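Local coordinates for Myo-inositol phosphohydrolase (Mitsuokella multacida, PDB 4WU3), which probably removes phosphate groups from inositol hexakisphosphate, as a phytase built on the protein tyrosine phosphatase plan, at residues M89-F97 against A236-G245; P113-E124 against H202-D213. The protein carries 2 engineered substitutions. All coordinates share one frame; numbering follows the deposited sequence.

Contact 1. Residues M89-F97 against A236-G245; sequences MNVSASSCF and AWLHYHSYAG. Engineered in segment 236-245: Ser242 (natural residue Cys). With PO4 (phosphate ion), chain G; GOL (glycerol), chain I.
The phosphate-binding P-loop of this phosphatase-like site follows strand 237-241, which runs parallel to strand 91-94 and sets His239 between Ser92 and Ser94. The imidazole is held at both nitrogens by hydroxyls in its own plane: Ser92 OG sits 2.6 Å from His239 ND1, where either atom may donate, and His239 NE2 donates to Ser94 OG over 2.8 Å. With CG anti to the backbone N (chi1 -177°), the ring lies alongside the neighbouring strand, and the paired bonds fix its rotation. Ser94 OG sends its own proton to Ser95 O at 2.7 Å. Ser92 OG also receives the Trp237 indole, NE1 to OG 3.1 Å and nearly straight at 173°, while one indole face rests on the Asn90-Val91 peptide. On the other face of the sheet, Val91 CG2 meets the edge of the Tyr240 ring at CE2, 3.6 Å away; the tyrosine hydroxyl goes to His256. At the end of strand 237-241, Phe97 CE2 approaches His241 CD2 obliquely at 3.5 Å, and just past it Cys96 N donates to Tyr243 O at 3.0 Å. Any CB on Gly245 would clash with Ser95 N. Engineered Ser242, a cysteine in the natural protein, donates OG to phosphate O2 over 2.5 Å, and Ala244 N binds phosphate O3. Met246 N and Arg248 NE also bind the anion, in the cradle typical of the His-Cys-x5-Arg signature loop.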
loop_
_atom_site.group_PDB
_atom_site.type_symbol
_atom_site.label_atom_id
_atom_site.label_comp_id
_atom_site.label_asym_id
_atom_site.label_seq_id
_atom_site.Cartn_x
_atom_site.Cartn_y
_atom_site.Cartn_z
ATOM N N MET A 89 8.074 31.309 -8.491
ATOM C CA MET A 89 6.988 30.419 -8.093
ATOM C C MET A 89 6.218 30.954 -6.893
ATOM O O MET A 89 5.070 30.569 -6.672
ATOM C CB MET A 89 7.543 29.039 -7.781
ATOM C CG MET A 89 8.109 28.343 -9.007
ATOM S SD MET A 89 8.289 26.573 -8.778
ATOM C CE MET A 89 9.493 26.529 -7.458
ATOM N N ASN A 90 6.859 31.831 -6.122
ATOM C CA ASN A 90 6.231 32.462 -4.974
ATOM C C ASN A 90 5.712 31.422 -4.012
ATOM O O ASN A 90 4.538 31.401 -3.652
ATOM C CB ASN A 90 5.115 33.394 -5.419
ATOM C CG ASN A 90 5.646 34.650 -6.082
ATOM O OD1 ASN A 90 6.813 35.000 -5.911
ATOM N ND2 ASN A 90 4.793 35.342 -6.829
ATOM N N VAL A 91 6.624 30.575 -3.569
ATOM C CA VAL A 91 6.263 29.420 -2.815
ATOM C C VAL A 91 7.294 29.154 -1.720
ATOM O O VAL A 91 8.489 29.406 -1.909
ATOM C CB VAL A 91 6.160 28.212 -3.763
ATOM C CG1 VAL A 91 7.542 27.674 -4.107
ATOM C CG2 VAL A 91 5.313 27.130 -3.136
ATOM N N SER A 92 6.829 28.672 -0.572
ATOM C CA SER A 92 7.734 28.130 0.453
ATOM C C SER A 92 7.082 26.911 1.091
ATOM O O SER A 92 5.939 26.592 0.786
ATOM C CB SER A 92 8.106 29.177 1.517
ATOM O OG SER A 92 6.955 29.718 2.142
ATOM N N ALA A 93 7.829 26.225 1.956
ATOM C CA ALA A 93 7.364 24.996 2.588
ATOM C C ALA A 93 8.165 24.684 3.852
ATOM O O ALA A 93 9.272 25.194 4.049
ATOM C CB ALA A 93 7.470 23.836 1.608
ATOM N N SER A 94 7.601 23.839 4.706
ATOM C CA SER A 94 8.247 23.488 5.965
ATOM C C SER A 94 7.455 22.446 6.692
ATOM O O SER A 94 6.384 22.042 6.251
ATOM C CB SER A 94 8.344 24.708 6.888
ATOM O OG SER A 94 7.051 25.110 7.315
ATOM N N SER A 95 8.008 22.031 7.831
ATOM C CA SER A 95 7.292 21.289 8.848
ATOM C C SER A 95 6.194 22.151 9.443
ATOM O O SER A 95 6.081 23.338 9.148
ATOM C CB SER A 95 8.246 20.963 9.987
ATOM O OG SER A 95 8.518 22.140 10.754
ATOM N N CYS A 96 5.417 21.568 10.343
ATOM C CA CYS A 96 4.489 22.363 11.084
ATOM C C CYS A 96 5.295 23.362 11.903
ATOM O O CYS A 96 6.497 23.195 12.087
ATOM C CB CYS A 96 3.586 21.486 11.953
ATOM S SG CYS A 96 4.419 20.476 13.181
ATOM N N PHE A 97 4.621 24.408 12.368
ATOM C CA PHE A 97 5.263 25.544 13.016
ATOM C C PHE A 97 4.512 25.990 14.274
ATOM O O PHE A 97 3.270 25.928 14.343
ATOM C CB PHE A 97 5.377 26.734 12.037
ATOM C CG PHE A 97 4.141 26.968 11.189
ATOM C CD1 PHE A 97 2.994 27.521 11.738
ATOM C CD2 PHE A 97 4.137 26.641 9.836
ATOM C CE1 PHE A 97 1.865 27.726 10.963
ATOM C CE2 PHE A 97 3.012 26.857 9.051
ATOM C CZ PHE A 97 1.872 27.396 9.616
ATOM N N ALA A 236 -0.359 35.786 -5.006
ATOM C CA ALA A 236 -0.496 34.956 -3.826
ATOM C C ALA A 236 0.802 34.227 -3.505
ATOM O O ALA A 236 1.488 33.737 -4.396
ATOM C CB ALA A 236 -1.621 33.958 -4.026
ATOM N N TRP A 237 1.136 34.160 -2.224
ATOM C CA TRP A 237 2.278 33.384 -1.797
ATOM C C TRP A 237 1.754 32.163 -1.065
ATOM O O TRP A 237 0.963 32.288 -0.142
ATOM C CB TRP A 237 3.192 34.208 -0.895
ATOM C CG TRP A 237 4.412 33.459 -0.521
ATOM C CD1 TRP A 237 4.497 32.456 0.389
ATOM C CD2 TRP A 237 5.720 33.626 -1.060
ATOM N NE1 TRP A 237 5.774 31.983 0.456
ATOM C CE2 TRP A 237 6.550 32.679 -0.432
ATOM C CE3 TRP A 237 6.268 34.468 -2.026
ATOM C CZ2 TRP A 237 7.909 32.569 -0.718
ATOM C CZ3 TRP A 237 7.608 34.347 -2.322
ATOM C CH2 TRP A 237 8.415 33.411 -1.667
ATOM N N LEU A 238 2.187 30.987 -1.508
ATOM C CA LEU A 238 1.753 29.715 -0.936
ATOM C C LEU A 238 2.831 29.066 -0.075
ATOM O O LEU A 238 3.961 28.869 -0.512
ATOM C CB LEU A 238 1.364 28.746 -2.054
ATOM C CG LEU A 238 0.120 29.119 -2.865
ATOM C CD1 LEU A 238 -0.297 27.957 -3.757
ATOM C CD2 LEU A 238 -1.028 29.518 -1.955
ATOM N N HIS A 239 2.468 28.741 1.158
ATOM C CA HIS A 239 3.357 28.021 2.046
ATOM C C HIS A 239 2.719 26.689 2.391
ATOM O O HIS A 239 1.685 26.656 3.061
ATOM C CB HIS A 239 3.611 28.813 3.332
ATOM C CG HIS A 239 4.573 28.143 4.250
ATOM N ND1 HIS A 239 5.935 28.248 4.094
ATOM C CD2 HIS A 239 4.374 27.300 5.292
ATOM C CE1 HIS A 239 6.539 27.518 5.014
ATOM N NE2 HIS A 239 5.615 26.935 5.757
ATOM N N TYR A 240 3.321 25.600 1.910
ATOM C CA TYR A 240 2.818 24.255 2.156
ATOM C C TYR A 240 3.471 23.671 3.399
ATOM O O TYR A 240 4.684 23.826 3.628
ATOM C CB TYR A 240 3.130 23.327 0.982
ATOM C CG TYR A 240 2.529 23.742 -0.331
ATOM C CD1 TYR A 240 1.193 23.520 -0.602
ATOM C CD2 TYR A 240 3.308 24.338 -1.314
ATOM C CE1 TYR A 240 0.642 23.900 -1.811
ATOM C CE2 TYR A 240 2.772 24.719 -2.520
ATOM C CZ TYR A 240 1.438 24.501 -2.772
ATOM O OH TYR A 240 0.893 24.897 -3.981
ATOM N N HIS A 241 2.677 22.993 4.210
ATOM C CA HIS A 241 3.250 22.265 5.326
ATOM C C HIS A 241 2.427 21.037 5.738
ATOM O O HIS A 241 1.208 20.962 5.530
ATOM C CB HIS A 241 3.451 23.203 6.512
ATOM C CG HIS A 241 2.262 23.303 7.404
ATOM N ND1 HIS A 241 1.997 22.377 8.391
ATOM C CD2 HIS A 241 1.264 24.212 7.457
ATOM C CE1 HIS A 241 0.879 22.711 9.009
ATOM N NE2 HIS A 241 0.416 23.819 8.460
ATOM N N SER A 242 3.127 20.075 6.322
ATOM C CA SER A 242 2.517 18.879 6.856
ATOM C C SER A 242 3.000 18.755 8.305
ATOM O O SER A 242 3.060 19.774 9.012
ATOM C CB SER A 242 2.914 17.680 6.004
ATOM O OG SER A 242 4.262 17.795 5.560
ATOM N N TYR A 243 3.339 17.551 8.770
ATOM C CA TYR A 243 3.985 17.459 10.077
ATOM C C TYR A 243 5.496 17.707 9.969
ATOM O O TYR A 243 6.031 18.606 10.626
ATOM C CB TYR A 243 3.720 16.141 10.810
ATOM C CG TYR A 243 4.513 16.113 12.102
ATOM C CD1 TYR A 243 4.187 16.964 13.153
ATOM C CD2 TYR A 243 5.636 15.316 12.238
ATOM C CE1 TYR A 243 4.927 16.992 14.309
ATOM C CE2 TYR A 243 6.391 15.332 13.406
ATOM C CZ TYR A 243 6.030 16.172 14.435
ATOM O OH TYR A 243 6.772 16.204 15.600
ATOM N N ALA A 244 6.174 16.932 9.126
ATOM C CA ALA A 244 7.628 16.961 9.086
ATOM C C ALA A 244 8.165 17.810 7.935
ATOM O O ALA A 244 9.356 18.095 7.870
ATOM C CB ALA A 244 8.166 15.544 8.992
ATOM N N GLY A 245 7.284 18.225 7.032
ATOM C CA GLY A 245 7.691 18.966 5.857
ATOM C C GLY A 245 8.464 18.071 4.907
ATOM O O GLY A 245 9.267 18.546 4.081
HETATM P P PO4 G . 5.160 14.586 6.348
HETATM O O1 PO4 G . 6.239 13.546 6.537
HETATM O O2 PO4 G . 5.844 15.813 5.787
HETATM O O3 PO4 G . 4.480 14.903 7.654
HETATM O O4 PO4 G . 4.092 14.135 5.369
HETATM C C1 GOL I . 1.592 31.185 -6.618
HETATM O O1 GOL I . 1.968 31.141 -5.228
HETATM C C2 GOL I . 0.079 31.073 -6.785
HETATM O O2 GOL I . -0.195 30.102 -7.779
HETATM C C3 GOL I . -0.550 32.391 -7.222
HETATM O O3 GOL I . -1.156 32.257 -8.514
HETATM O O HOH W 1 2.302 34.540 -7.045
#

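Contact 2. Residues P113-E124 against H202-D213; sequences PSQFYDVDLRGE and HGANYFRLTLQD
Ala204 leads into the outer strand of the central sheet of the tyrosine-phosphatase-like domain, its CB against the Phe116 ring edge, and strand 205-211 runs parallel to strand 116-122. Asn205 bonds twice to Phe116 O, through backbone N and ND2, and ND2 also reaches Ser114 O at 3.0 Å. Its amide stacks on the Tyr117 ring, planes 17° apart, with CB over the face. Tyr206 carries its hydroxyl to Asp120, OH to OD2 2.7 Å on the anti side of the carboxylate, which His126 also binds. Phe207 lies on the opposite face of the sheet, with Val119 CG1 at its ring edge. Arg208 bends at chi2 (76°) so that NE donates to Arg122 O over 2.8 Å; its NH1 forms a salt bridge with Glu156, and Asp120 OD2 lies over the guanidinium face in a long, purely electrostatic pairing. Cutting this side chain back to alanine is likely to leave Arg122 O without that donor and Glu156 without the arginine's charge. Leu209 CD1 packs 4.0 Å from Leu121 CD2. Thr210 centres an inverse gamma turn beside Gly123, where any CB would clash with Leu211 O. That oxygen accepts from Gly123 N at 2.8 Å, the donor above the carbonyl plane.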
loop_
_atom_site.group_PDB
_atom_site.type_symbol
_atom_site.label_atom_id
_atom_site.label_comp_id
_atom_site.label_asym_id
_atom_site.label_seq_id
_atom_site.Cartn_x
_atom_site.Cartn_y
_atom_site.Cartn_z
ATOM N N PRO A 113 1.195 39.746 4.967
ATOM C CA PRO A 113 0.333 38.664 5.403
ATOM C C PRO A 113 -0.901 38.488 4.515
ATOM O O PRO A 113 -1.317 37.354 4.260
ATOM C CB PRO A 113 -0.074 39.097 6.811
ATOM C CG PRO A 113 1.089 39.886 7.300
ATOM C CD PRO A 113 1.682 40.557 6.093
ATOM N N SER A 114 -1.480 39.588 4.040
ATOM C CA SER A 114 -2.687 39.505 3.208
ATOM C C SER A 114 -2.472 38.710 1.909
ATOM O O SER A 114 -3.430 38.241 1.296
ATOM C CB SER A 114 -3.223 40.908 2.884
ATOM O OG SER A 114 -2.245 41.707 2.221
ATOM N N GLN A 115 -1.220 38.547 1.505
ATOM C CA GLN A 115 -0.900 37.754 0.322
ATOM C C GLN A 115 -0.397 36.337 0.627
ATOM O O GLN A 115 -0.007 35.602 -0.274
ATOM C CB GLN A 115 0.124 38.501 -0.525
ATOM C CG GLN A 115 -0.534 39.540 -1.407
ATOM C CD GLN A 115 -1.223 40.614 -0.604
ATOM O OE1 GLN A 115 -2.432 40.809 -0.684
ATOM N NE2 GLN A 115 -0.442 41.338 0.144
ATOM N N PHE A 116 -0.437 35.946 1.894
ATOM C CA PHE A 116 0.180 34.702 2.328
ATOM C C PHE A 116 -0.904 33.660 2.595
ATOM O O PHE A 116 -1.868 33.933 3.311
ATOM C CB PHE A 116 1.017 34.966 3.584
ATOM C CG PHE A 116 1.755 33.763 4.100
ATOM C CD1 PHE A 116 3.015 33.457 3.645
ATOM C CD2 PHE A 116 1.196 32.961 5.068
ATOM C CE1 PHE A 116 3.695 32.350 4.119
ATOM C CE2 PHE A 116 1.871 31.863 5.552
ATOM C CZ PHE A 116 3.123 31.554 5.074
ATOM N N TYR A 117 -0.745 32.475 2.002
ATOM C CA TYR A 117 -1.696 31.376 2.192
ATOM C C TYR A 117 -1.013 30.188 2.857
ATOM O O TYR A 117 -0.090 29.606 2.307
ATOM C CB TYR A 117 -2.319 30.947 0.857
ATOM C CG TYR A 117 -3.214 32.007 0.265
ATOM C CD1 TYR A 117 -2.671 33.110 -0.370
ATOM C CD2 TYR A 117 -4.605 31.926 0.363
ATOM C CE1 TYR A 117 -3.478 34.101 -0.896
ATOM C CE2 TYR A 117 -5.421 32.927 -0.164
ATOM C CZ TYR A 117 -4.847 34.003 -0.799
ATOM O OH TYR A 117 -5.623 35.014 -1.345
ATOM N N ASP A 118 -1.468 29.858 4.056
ATOM C CA ASP A 118 -1.028 28.677 4.757
ATOM C C ASP A 118 -1.821 27.512 4.206
ATOM O O ASP A 118 -3.039 27.451 4.366
ATOM C CB ASP A 118 -1.285 28.839 6.255
ATOM C CG ASP A 118 -1.015 27.573 7.045
ATOM O OD1 ASP A 118 -0.167 26.759 6.618
ATOM O OD2 ASP A 118 -1.653 27.396 8.109
ATOM N N VAL A 119 -1.129 26.606 3.527
ATOM C CA VAL A 119 -1.745 25.384 3.046
ATOM C C VAL A 119 -1.374 24.260 3.989
ATOM O O VAL A 119 -0.258 23.724 3.943
ATOM C CB VAL A 119 -1.305 25.040 1.610
ATOM C CG1 VAL A 119 -1.993 23.774 1.128
ATOM C CG2 VAL A 119 -1.616 26.199 0.668
ATOM N N ASP A 120 -2.345 23.921 4.833
ATOM C CA ASP A 120 -2.207 22.959 5.908
ATOM C C ASP A 120 -2.631 21.583 5.436
ATOM O O ASP A 120 -3.823 21.314 5.295
ATOM C CB ASP A 120 -3.098 23.410 7.069
ATOM C CG ASP A 120 -3.052 22.476 8.248
ATOM O OD1 ASP A 120 -2.305 21.484 8.187
ATOM O OD2 ASP A 120 -3.772 22.744 9.244
ATOM N N LEU A 121 -1.663 20.696 5.218
ATOM C CA LEU A 121 -1.948 19.406 4.592
ATOM C C LEU A 121 -2.265 18.304 5.605
ATOM O O LEU A 121 -2.333 17.133 5.260
ATOM C CB LEU A 121 -0.761 18.982 3.710
ATOM C CG LEU A 121 -0.347 19.983 2.637
ATOM C CD1 LEU A 121 1.004 19.619 2.032
ATOM C CD2 LEU A 121 -1.430 20.102 1.564
ATOM N N ARG A 122 -2.471 18.672 6.857
ATOM C CA ARG A 122 -2.497 17.664 7.912
ATOM C C ARG A 122 -3.890 17.148 8.193
ATOM O O ARG A 122 -4.774 17.906 8.600
ATOM C CB ARG A 122 -1.908 18.217 9.206
ATOM C CG ARG A 122 -0.465 18.690 9.113
ATOM C CD ARG A 122 -0.020 19.274 10.446
ATOM N NE ARG A 122 0.200 18.255 11.466
ATOM C CZ ARG A 122 0.437 18.534 12.741
ATOM N NH1 ARG A 122 0.462 19.800 13.141
ATOM N NH2 ARG A 122 0.641 17.559 13.622
ATOM N N GLY A 123 -4.071 15.848 7.994
ATOM C CA GLY A 123 -5.331 15.182 8.319
ATOM C C GLY A 123 -5.457 14.858 9.793
ATOM O O GLY A 123 -6.555 14.809 10.321
ATOM N N GLU A 124 -4.326 14.652 10.455
ATOM C CA GLU A 124 -4.293 14.486 11.912
ATOM C C GLU A 124 -4.826 15.742 12.646
ATOM O O GLU A 124 -4.612 16.865 12.208
ATOM C CB GLU A 124 -2.865 14.116 12.384
ATOM C CG GLU A 124 -1.743 15.141 12.122
ATOM C CD GLU A 124 -1.084 14.992 10.745
ATOM O OE1 GLU A 124 -1.651 14.296 9.846
ATOM O OE2 GLU A 124 0.008 15.580 10.544
ATOM N N HIS A 202 -3.017 36.463 12.558
ATOM C CA HIS A 202 -1.818 37.101 12.054
ATOM C C HIS A 202 -2.068 37.810 10.734
ATOM O O HIS A 202 -1.142 38.328 10.120
ATOM C CB HIS A 202 -0.686 36.086 11.938
ATOM C CG HIS A 202 -0.014 35.812 13.243
ATOM N ND1 HIS A 202 -0.568 34.997 14.204
ATOM C CD2 HIS A 202 1.136 36.290 13.769
ATOM C CE1 HIS A 202 0.227 34.960 15.257
ATOM N NE2 HIS A 202 1.268 35.738 15.020
ATOM N N GLY A 203 -3.328 37.835 10.311
ATOM C CA GLY A 203 -3.721 38.539 9.092
ATOM C C GLY A 203 -3.468 37.751 7.825
ATOM O O GLY A 203 -3.553 38.291 6.725
ATOM N N ALA A 204 -3.157 36.467 7.966
ATOM C CA ALA A 204 -2.853 35.643 6.807
ATOM C C ALA A 204 -4.053 34.812 6.384
ATOM O O ALA A 204 -5.087 34.812 7.041
ATOM C CB ALA A 204 -1.655 34.747 7.097
ATOM N N ASN A 205 -3.902 34.105 5.270
ATOM C CA ASN A 205 -4.952 33.243 4.757
ATOM C C ASN A 205 -4.672 31.769 5.029
ATOM O O ASN A 205 -3.532 31.385 5.277
ATOM C CB ASN A 205 -5.079 33.465 3.268
ATOM C CG ASN A 205 -5.340 34.907 2.931
ATOM O OD1 ASN A 205 -6.470 35.375 3.045
ATOM N ND2 ASN A 205 -4.296 35.627 2.526
ATOM N N TYR A 206 -5.720 30.950 4.961
ATOM C CA TYR A 206 -5.660 29.560 5.385
ATOM C C TYR A 206 -6.413 28.649 4.429
ATOM O O TYR A 206 -7.508 28.980 3.976
ATOM C CB TYR A 206 -6.270 29.423 6.778
ATOM C CG TYR A 206 -6.219 28.028 7.362
ATOM C CD1 TYR A 206 -5.030 27.510 7.846
ATOM C CD2 TYR A 206 -7.369 27.234 7.463
ATOM C CE1 TYR A 206 -4.967 26.247 8.377
ATOM C CE2 TYR A 206 -7.311 25.963 8.023
ATOM C CZ TYR A 206 -6.100 25.483 8.468
ATOM O OH TYR A 206 -5.998 24.238 9.026
ATOM N N PHE A 207 -5.828 27.491 4.145
ATOM C CA PHE A 207 -6.495 26.464 3.358
ATOM C C PHE A 207 -6.107 25.085 3.894
ATOM O O PHE A 207 -4.932 24.811 4.135
ATOM C CB PHE A 207 -6.127 26.590 1.886
ATOM C CG PHE A 207 -6.824 25.602 1.005
ATOM C CD1 PHE A 207 -8.159 25.777 0.677
ATOM C CD2 PHE A 207 -6.148 24.500 0.500
ATOM C CE1 PHE A 207 -8.817 24.870 -0.130
ATOM C CE2 PHE A 207 -6.799 23.589 -0.317
ATOM C CZ PHE A 207 -8.139 23.774 -0.633
ATOM N N ARG A 208 -7.099 24.232 4.090
ATOM C CA ARG A 208 -6.884 22.923 4.689
ATOM C C ARG A 208 -7.213 21.803 3.720
ATOM O O ARG A 208 -8.235 21.832 3.045
ATOM C CB ARG A 208 -7.764 22.768 5.933
ATOM C CG ARG A 208 -7.667 21.415 6.629
ATOM C CD ARG A 208 -6.390 21.281 7.436
ATOM N NE ARG A 208 -6.417 20.147 8.368
ATOM C CZ ARG A 208 -6.916 20.193 9.603
ATOM N NH1 ARG A 208 -7.450 21.308 10.067
ATOM N NH2 ARG A 208 -6.882 19.118 10.385
ATOM N N LEU A 209 -6.317 20.829 3.656
ATOM C CA LEU A 209 -6.600 19.521 3.100
ATOM C C LEU A 209 -6.303 18.521 4.171
ATOM O O LEU A 209 -5.219 18.548 4.732
ATOM C CB LEU A 209 -5.677 19.219 1.931
ATOM C CG LEU A 209 -5.912 20.064 0.702
ATOM C CD1 LEU A 209 -4.932 19.639 -0.377
ATOM C CD2 LEU A 209 -7.347 19.902 0.248
ATOM N N THR A 210 -7.235 17.619 4.444
ATOM C CA THR A 210 -7.051 16.654 5.521
ATOM C C THR A 210 -6.370 15.362 5.044
ATOM O O THR A 210 -7.005 14.317 4.950
ATOM C CB THR A 210 -8.400 16.349 6.183
ATOM O OG1 THR A 210 -9.374 16.044 5.177
ATOM C CG2 THR A 210 -8.866 17.567 6.964
ATOM N N LEU A 211 -5.069 15.439 4.770
ATOM C CA LEU A 211 -4.327 14.312 4.188
ATOM C C LEU A 211 -3.708 13.414 5.243
ATOM O O LEU A 211 -3.078 13.895 6.185
ATOM C CB LEU A 211 -3.198 14.809 3.286
ATOM C CG LEU A 211 -3.608 15.763 2.179
ATOM C CD1 LEU A 211 -2.431 16.038 1.257
ATOM C CD2 LEU A 211 -4.777 15.195 1.408
ATOM N N GLN A 212 -3.878 12.109 5.062
ATOM C CA GLN A 212 -3.300 11.130 5.957
ATOM C C GLN A 212 -1.789 11.130 5.791
ATOM O O GLN A 212 -1.281 11.138 4.665
ATOM C CB GLN A 212 -3.831 9.719 5.652
ATOM C CG GLN A 212 -5.337 9.564 5.720
ATOM C CD GLN A 212 -5.871 9.609 7.137
ATOM O OE1 GLN A 212 -5.421 8.859 7.998
ATOM N NE2 GLN A 212 -6.846 10.484 7.384
ATOM N N ASP A 213 -1.079 11.090 6.912
ATOM C CA ASP A 213 0.360 10.976 6.893
ATOM C C ASP A 213 0.737 9.703 6.146
ATOM O O ASP A 213 0.052 8.683 6.241
ATOM C CB ASP A 213 0.887 10.944 8.324
ATOM C CG ASP A 213 2.358 11.274 8.428
ATOM O OD1 ASP A 213 3.067 11.332 7.401
ATOM O OD2 ASP A 213 2.815 11.474 9.566
HETATM O O HOH W 2 -2.473 11.768 9.374
#

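Contacts 1 and 2 are parts of one sheet, their centres about 9 Å apart, joined because strand 237-241 lies beside strand 116-122. Trp237 N to Gln115 O and Trp237 O to Tyr117 N, both 2.7 Å, are probable hydrogen bonds between them, and His239 CB packs 3.3 Å from Phe116 CZ. Both contacts converge on the phosphate: contact 1 supplies the loop that binds it, while the Asp213 side chain of contact 2 comes within about 4 Å, nearest atoms. Arg248, which binds the phosphate through NE, is positioned from contact 2 by Glu124 and Leu211 O. By nearest atoms, a bound inositol tetrakisphosphate lies about 7 Å from the Asp213 side chain and about 8 Å from that of Ala244.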